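Local coordinates for protein O-succinylhomoserine sulfhydrylase (Mycobacterium tuberculosis, PDB 3NDN) that probably catalyses the pyridoxal-phosphate-dependent formation of L-homocysteine from O-succinyl-L-homoserine and hydrogen sulfide, a step of methionine biosynthesis, at residues 14-18 / 70-74; 75-79 / 255-261. One frame throughout, in Å; residues are numbered along the deposited sequence. Where two conformers were deposited one is given.

Interaction 1: 14-18 / 70-74; sequences SVRTP and LDHYV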
loop_
_atom_site.group_PDB
_atom_site.type_symbol
_atom_site.label_atom_id
_atom_site.label_comp_id
_atom_site.label_asym_id
_atom_site.label_seq_id
_atom_site.Cartn_x
_atom_site.Cartn_y
_atom_site.Cartn_z
ATOM N N SER A 14 23.304 -4.653 18.507
ATOM C CA SER A 14 21.952 -5.289 18.443
ATOM C C SER A 14 20.871 -4.335 17.907
ATOM O O SER A 14 20.592 -3.297 18.520
ATOM C CB SER A 14 21.553 -5.833 19.820
ATOM O OG SER A 14 20.291 -6.481 19.771
ATOM N N VAL A 15 20.256 -4.709 16.780
ATOM C CA VAL A 15 19.233 -3.877 16.116
ATOM C C VAL A 15 17.775 -4.261 16.420
ATOM O O VAL A 15 16.855 -3.501 16.102
ATOM C CB VAL A 15 19.425 -3.819 14.566
ATOM C CG1 VAL A 15 20.720 -3.099 14.207
ATOM C CG2 VAL A 15 19.358 -5.224 13.934
ATOM N N ARG A 16 17.569 -5.428 17.032
ATOM C CA ARG A 16 16.219 -5.964 17.235
ATOM C C ARG A 16 15.604 -5.685 18.616
ATOM O O ARG A 16 14.470 -6.105 18.881
ATOM C CB ARG A 16 16.174 -7.468 16.930
ATOM C CG ARG A 16 16.739 -7.862 15.574
ATOM C CD ARG A 16 16.174 -9.196 15.119
ATOM N NE ARG A 16 16.985 -9.791 14.060
ATOM C CZ ARG A 16 16.612 -10.831 13.315
ATOM N NH1 ARG A 16 15.419 -11.398 13.478
ATOM N NH2 ARG A 16 17.432 -11.299 12.387
ATOM N N THR A 17 16.320 -4.975 19.487
ATOM C CA THR A 17 15.776 -4.653 20.818
ATOM C C THR A 17 14.749 -3.507 20.756
ATOM O O THR A 17 15.103 -2.375 20.400
ATOM C CB THR A 17 16.885 -4.336 21.854
ATOM O OG1 THR A 17 17.560 -3.129 21.487
ATOM C CG2 THR A 17 17.892 -5.481 21.944
ATOM N N PRO A 18 13.473 -3.796 21.102
ATOM C CA PRO A 18 12.405 -2.788 20.996
ATOM C C PRO A 18 12.407 -1.742 22.128
ATOM O O PRO A 18 13.108 -1.914 23.135
ATOM C CB PRO A 18 11.123 -3.628 21.044
ATOM C CG PRO A 18 11.496 -4.841 21.852
ATOM C CD PRO A 18 12.970 -5.087 21.617
ATOM N N LEU A 70 25.756 -12.168 14.714
ATOM C CA LEU A 70 25.165 -10.834 14.830
ATOM C C LEU A 70 23.654 -10.936 14.574
ATOM O O LEU A 70 23.214 -11.827 13.844
ATOM C CB LEU A 70 25.798 -9.884 13.811
ATOM C CG LEU A 70 27.274 -9.508 13.969
ATOM C CD1 LEU A 70 27.757 -8.778 12.724
ATOM C CD2 LEU A 70 27.516 -8.656 15.221
ATOM N N ASP A 71 22.862 -10.035 15.154
ATOM C CA ASP A 71 21.413 -10.059 14.907
ATOM C C ASP A 71 20.930 -9.220 13.687
ATOM O O ASP A 71 19.728 -8.993 13.507
ATOM C CB ASP A 71 20.612 -9.765 16.188
ATOM C CG ASP A 71 20.621 -8.293 16.579
ATOM O OD1 ASP A 71 21.441 -7.516 16.046
ATOM O OD2 ASP A 71 19.798 -7.910 17.440
ATOM N N HIS A 72 21.881 -8.784 12.863
ATOM C CA HIS A 72 21.633 -8.153 11.550
ATOM C C HIS A 72 20.609 -8.970 10.745
ATOM O O HIS A 72 20.650 -10.208 10.752
ATOM C CB HIS A 72 22.975 -8.106 10.792
ATOM C CG HIS A 72 23.032 -7.125 9.656
ATOM N ND1 HIS A 72 22.222 -7.217 8.544
ATOM C CD2 HIS A 72 23.868 -6.079 9.424
ATOM C CE1 HIS A 72 22.523 -6.244 7.699
ATOM N NE2 HIS A 72 23.521 -5.540 8.209
ATOM N N TYR A 73 19.687 -8.297 10.057
ATOM C CA TYR A 73 18.695 -9.012 9.241
ATOM C C TYR A 73 19.348 -9.645 8.006
ATOM O O TYR A 73 20.381 -9.148 7.533
ATOM C CB TYR A 73 17.530 -8.089 8.854
ATOM C CG TYR A 73 16.549 -7.855 9.989
ATOM C CD1 TYR A 73 15.506 -8.761 10.231
ATOM C CD2 TYR A 73 16.665 -6.724 10.831
ATOM C CE1 TYR A 73 14.604 -8.562 11.275
ATOM C CE2 TYR A 73 15.759 -6.513 11.889
ATOM C CZ TYR A 73 14.730 -7.428 12.098
ATOM O OH TYR A 73 13.823 -7.259 13.124
ATOM N N VAL A 74 18.759 -10.729 7.482
ATOM C CA VAL A 74 19.384 -11.487 6.363
ATOM C C VAL A 74 18.465 -11.683 5.149
ATOM O O VAL A 74 18.881 -11.457 4.013
ATOM C CB VAL A 74 19.941 -12.881 6.842
ATOM C CG1 VAL A 74 20.414 -13.738 5.669
ATOM C CG2 VAL A 74 21.069 -12.691 7.841
#
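Arg16 and Asp71 each give 95 Å² to this meeting of two loops, and Tyr73 adds 63 Å². The short side chain of Asp71 gathers polar groups from the start of the modelled chain: its OD2 accepts a hydrogen bond from Ser14 OG at 2.8 Å, while OD1 takes the backbone N of Val15 at 3.1 Å. A weak bond from Arg16 N to Asp71 OD2, 3.4 Å long, adds to the set, so an acceptor with two oxygens suits a stretch of loop that offers several donors. The side chain of Arg16, long and largely extended, runs past Asp71 to bond not the carboxylate but the main chain, Arg16 NE lying 2.9 Å from Asp71 O with a nearly straight geometry. With its edge so fixed, the flat guanidinium lies on the ring of Tyr73, planes at 13° and centres 4.0 Å apart, a stacked cation-pi pair. Tyrosine serves twice here, because its face receives the cation while its hydroxyl bonds Ser84. Val15 CG2 approaches Tyr73 CE2 at 4.3 Å, a small apolar touch. The N-terminal loop is thus pinned to the 70-74 loop at a subunit boundary, where Val15 packs on Gly40 and His72 bonds Glu42, both of the second subunit. This surface contact ties the chain before helix 27-33 to the connection between helices 59-66 and 81-94, with Tyr73 against Pro81 of the latter.

Interaction 2: 75-79 / 255-261; sequences YSRYG and MRHTGPA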
loop_
_atom_site.group_PDB
_atom_site.type_symbol
_atom_site.label_atom_id
_atom_site.label_comp_id
_atom_site.label_asym_id
_atom_site.label_seq_id
_atom_site.Cartn_x
_atom_site.Cartn_y
_atom_site.Cartn_z
ATOM N N TYR A 75 17.223 -12.109 5.377
ATOM C CA TYR A 75 16.286 -12.344 4.281
ATOM C C TYR A 75 14.866 -12.379 4.837
ATOM O O TYR A 75 14.612 -13.025 5.860
ATOM C CB TYR A 75 16.603 -13.671 3.564
ATOM C CG TYR A 75 15.930 -13.843 2.209
ATOM C CD1 TYR A 75 14.916 -14.791 2.025
ATOM C CD2 TYR A 75 16.318 -13.068 1.108
ATOM C CE1 TYR A 75 14.290 -14.967 0.769
ATOM C CE2 TYR A 75 15.703 -13.232 -0.156
ATOM C CZ TYR A 75 14.690 -14.176 -0.314
ATOM O OH TYR A 75 14.087 -14.339 -1.546
ATOM N N SER A 76 13.959 -11.688 4.156
ATOM C CA SER A 76 12.591 -11.480 4.647
ATOM C C SER A 76 11.688 -12.707 4.758
ATOM O O SER A 76 10.684 -12.653 5.492
ATOM C CB SER A 76 11.893 -10.356 3.866
ATOM O OG SER A 76 12.423 -9.091 4.234
ATOM N N ARG A 77 12.019 -13.811 4.068
ATOM C CA ARG A 77 11.256 -15.047 4.254
ATOM C C ARG A 77 11.228 -15.474 5.723
ATOM O O ARG A 77 10.230 -16.044 6.177
ATOM C CB ARG A 77 11.761 -16.219 3.378
ATOM C CG ARG A 77 10.670 -17.263 3.052
ATOM C CD ARG A 77 11.204 -18.595 2.454
ATOM N NE ARG A 77 12.175 -18.398 1.369
ATOM C CZ ARG A 77 13.488 -18.587 1.492
ATOM N NH1 ARG A 77 14.289 -18.373 0.448
ATOM N NH2 ARG A 77 14.001 -19.000 2.650
ATOM N N TYR A 78 12.288 -15.200 6.473
ATOM C CA TYR A 78 12.263 -15.564 7.896
ATOM C C TYR A 78 12.583 -14.483 8.930
ATOM O O TYR A 78 12.606 -14.774 10.120
ATOM C CB TYR A 78 13.107 -16.798 8.171
ATOM C CG TYR A 78 14.507 -16.714 7.623
ATOM C CD1 TYR A 78 14.801 -17.209 6.347
ATOM C CD2 TYR A 78 15.545 -16.182 8.378
ATOM C CE1 TYR A 78 16.080 -17.158 5.843
ATOM C CE2 TYR A 78 16.847 -16.129 7.871
ATOM C CZ TYR A 78 17.099 -16.622 6.604
ATOM O OH TYR A 78 18.372 -16.575 6.070
ATOM N N GLY A 79 12.808 -13.255 8.488
ATOM C CA GLY A 79 12.911 -12.113 9.420
ATOM C C GLY A 79 12.877 -10.781 8.685
ATOM O O GLY A 79 13.586 -10.609 7.696
ATOM N N MET A 255 9.506 -22.750 8.939
ATOM C CA MET A 255 9.227 -21.416 8.372
ATOM C C MET A 255 10.265 -20.962 7.332
ATOM O O MET A 255 9.895 -20.473 6.259
ATOM C CB MET A 255 9.038 -20.348 9.474
ATOM C CG MET A 255 7.779 -20.506 10.327
ATOM S SD MET A 255 6.173 -20.498 9.480
ATOM C CE MET A 255 6.172 -18.834 8.736
ATOM N N ARG A 256 11.549 -21.130 7.645
ATOM C CA ARG A 256 12.627 -20.776 6.721
ATOM C C ARG A 256 12.545 -21.572 5.406
ATOM O O ARG A 256 12.633 -21.004 4.306
ATOM C CB ARG A 256 13.997 -21.001 7.374
ATOM C CG ARG A 256 14.323 -20.092 8.557
ATOM C CD ARG A 256 15.814 -20.126 8.882
ATOM N NE ARG A 256 16.185 -19.211 9.961
ATOM C CZ ARG A 256 17.434 -18.819 10.202
ATOM N NH1 ARG A 256 18.423 -19.255 9.434
ATOM N NH2 ARG A 256 17.696 -17.980 11.192
ATOM N N HIS A 257 12.364 -22.885 5.520
ATOM C CA HIS A 257 12.500 -23.779 4.365
ATOM C C HIS A 257 11.241 -24.171 3.573
ATOM O O HIS A 257 11.355 -24.512 2.386
ATOM C CB HIS A 257 13.333 -25.003 4.776
ATOM C CG HIS A 257 14.651 -24.641 5.401
ATOM N ND1 HIS A 257 15.606 -23.889 4.747
ATOM C CD2 HIS A 257 15.159 -24.902 6.629
ATOM C CE1 HIS A 257 16.655 -23.724 5.534
ATOM N NE2 HIS A 257 16.409 -24.326 6.684
ATOM N N THR A 258 10.063 -24.153 4.207
ATOM C CA THR A 258 8.783 -24.285 3.476
ATOM C C THR A 258 8.127 -22.933 3.129
ATOM O O THR A 258 7.222 -22.889 2.303
ATOM C CB THR A 258 7.719 -25.191 4.183
ATOM O OG1 THR A 258 7.192 -24.542 5.346
ATOM C CG2 THR A 258 8.289 -26.577 4.558
ATOM N N GLY A 259 8.527 -21.860 3.814
ATOM C CA GLY A 259 8.133 -20.467 3.432
ATOM C C GLY A 259 6.689 -19.971 3.340
ATOM O O GLY A 259 6.360 -19.219 2.413
ATOM N N PRO A 260 5.812 -20.332 4.308
ATOM C CA PRO A 260 4.506 -19.681 4.298
ATOM C C PRO A 260 4.584 -18.291 4.996
ATOM O O PRO A 260 3.993 -18.093 6.063
ATOM C CB PRO A 260 3.614 -20.663 5.082
ATOM C CG PRO A 260 4.552 -21.378 6.019
ATOM C CD PRO A 260 5.985 -21.205 5.491
ATOM N N ALA A 261 5.295 -17.351 4.365
ATOM C CA ALA A 261 5.730 -16.090 5.002
ATOM C C ALA A 261 4.703 -14.972 4.998
ATOM O O ALA A 261 4.030 -14.757 3.989
ATOM C CB ALA A 261 7.029 -15.587 4.313
HETATM O O HOH W 1 8.238 -18.323 5.823
#
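Beside the pyridoxal phosphate site of a neighbouring subunit, a tight turn of the 75-79 loop packs on the C-terminal end of helix 244-258. Tyr75 OH and Arg77 NE both hydrogen-bond the side chain of the lysine-pyridoxal phosphate residue of the third subunit, so this loop completes an active site across the subunit boundary, as in other trans-sulfuration enzymes. Arg77 also holds its own chain: NH2 donates to Arg256 O at 2.9 Å, using a carbonyl near the helix end. Its aliphatic part passes close to the backbone, Arg77 CD lying 3.7 Å from Gly259 CA. A side chain on residue 259 would clash with that CD, and the positive phi with which the chain leaves the helix also favours glycine. Ala261 then brings its small CB to 3.7 Å from Arg77 O. One water bridges the two backbones, donating to Arg77 O at 3.0 Å and to Met255 O at 2.7 Å. Farther along the loop, Tyr78 and Arg256 stack, the guanidinium, in the conformer given here, lying flat on the ring with planes at 15° and centres 4.1 Å apart. The charge sits off-centre, whereas Arg256 CD lies over the ring face, 3.9 Å from the Tyr78 centroid, in a CH-pi contact; arginine thus offers both methylene and cation to the aromatic face. At the helix end, Met255 rests on strand 98-102 and, with Pro260, on helix 105-114, while the 75-79 loop leads into helix 81-94.

The two contacts use successive parts of one loop, between helices 59-66 and 81-94: residues 70-74 meet the N-terminal loop, and 75-79 meet the end of helix 244-258. Their centres lie about 17 Å apart, and they touch where Tyr73 CD1 packs 3.7 Å from Gly79 C. Interaction 1 is at the surface, interaction 2 partly buried. Both set an arginine against a backbone carbonyl and stack an arginine on a tyrosine, but only interaction 1 adds a carboxylate that collects donors, whereas interaction 2 adds a bridging water and close aliphatic packing. They also face different subunits, the second for interaction 1 and the third, with its cofactor, for interaction 2.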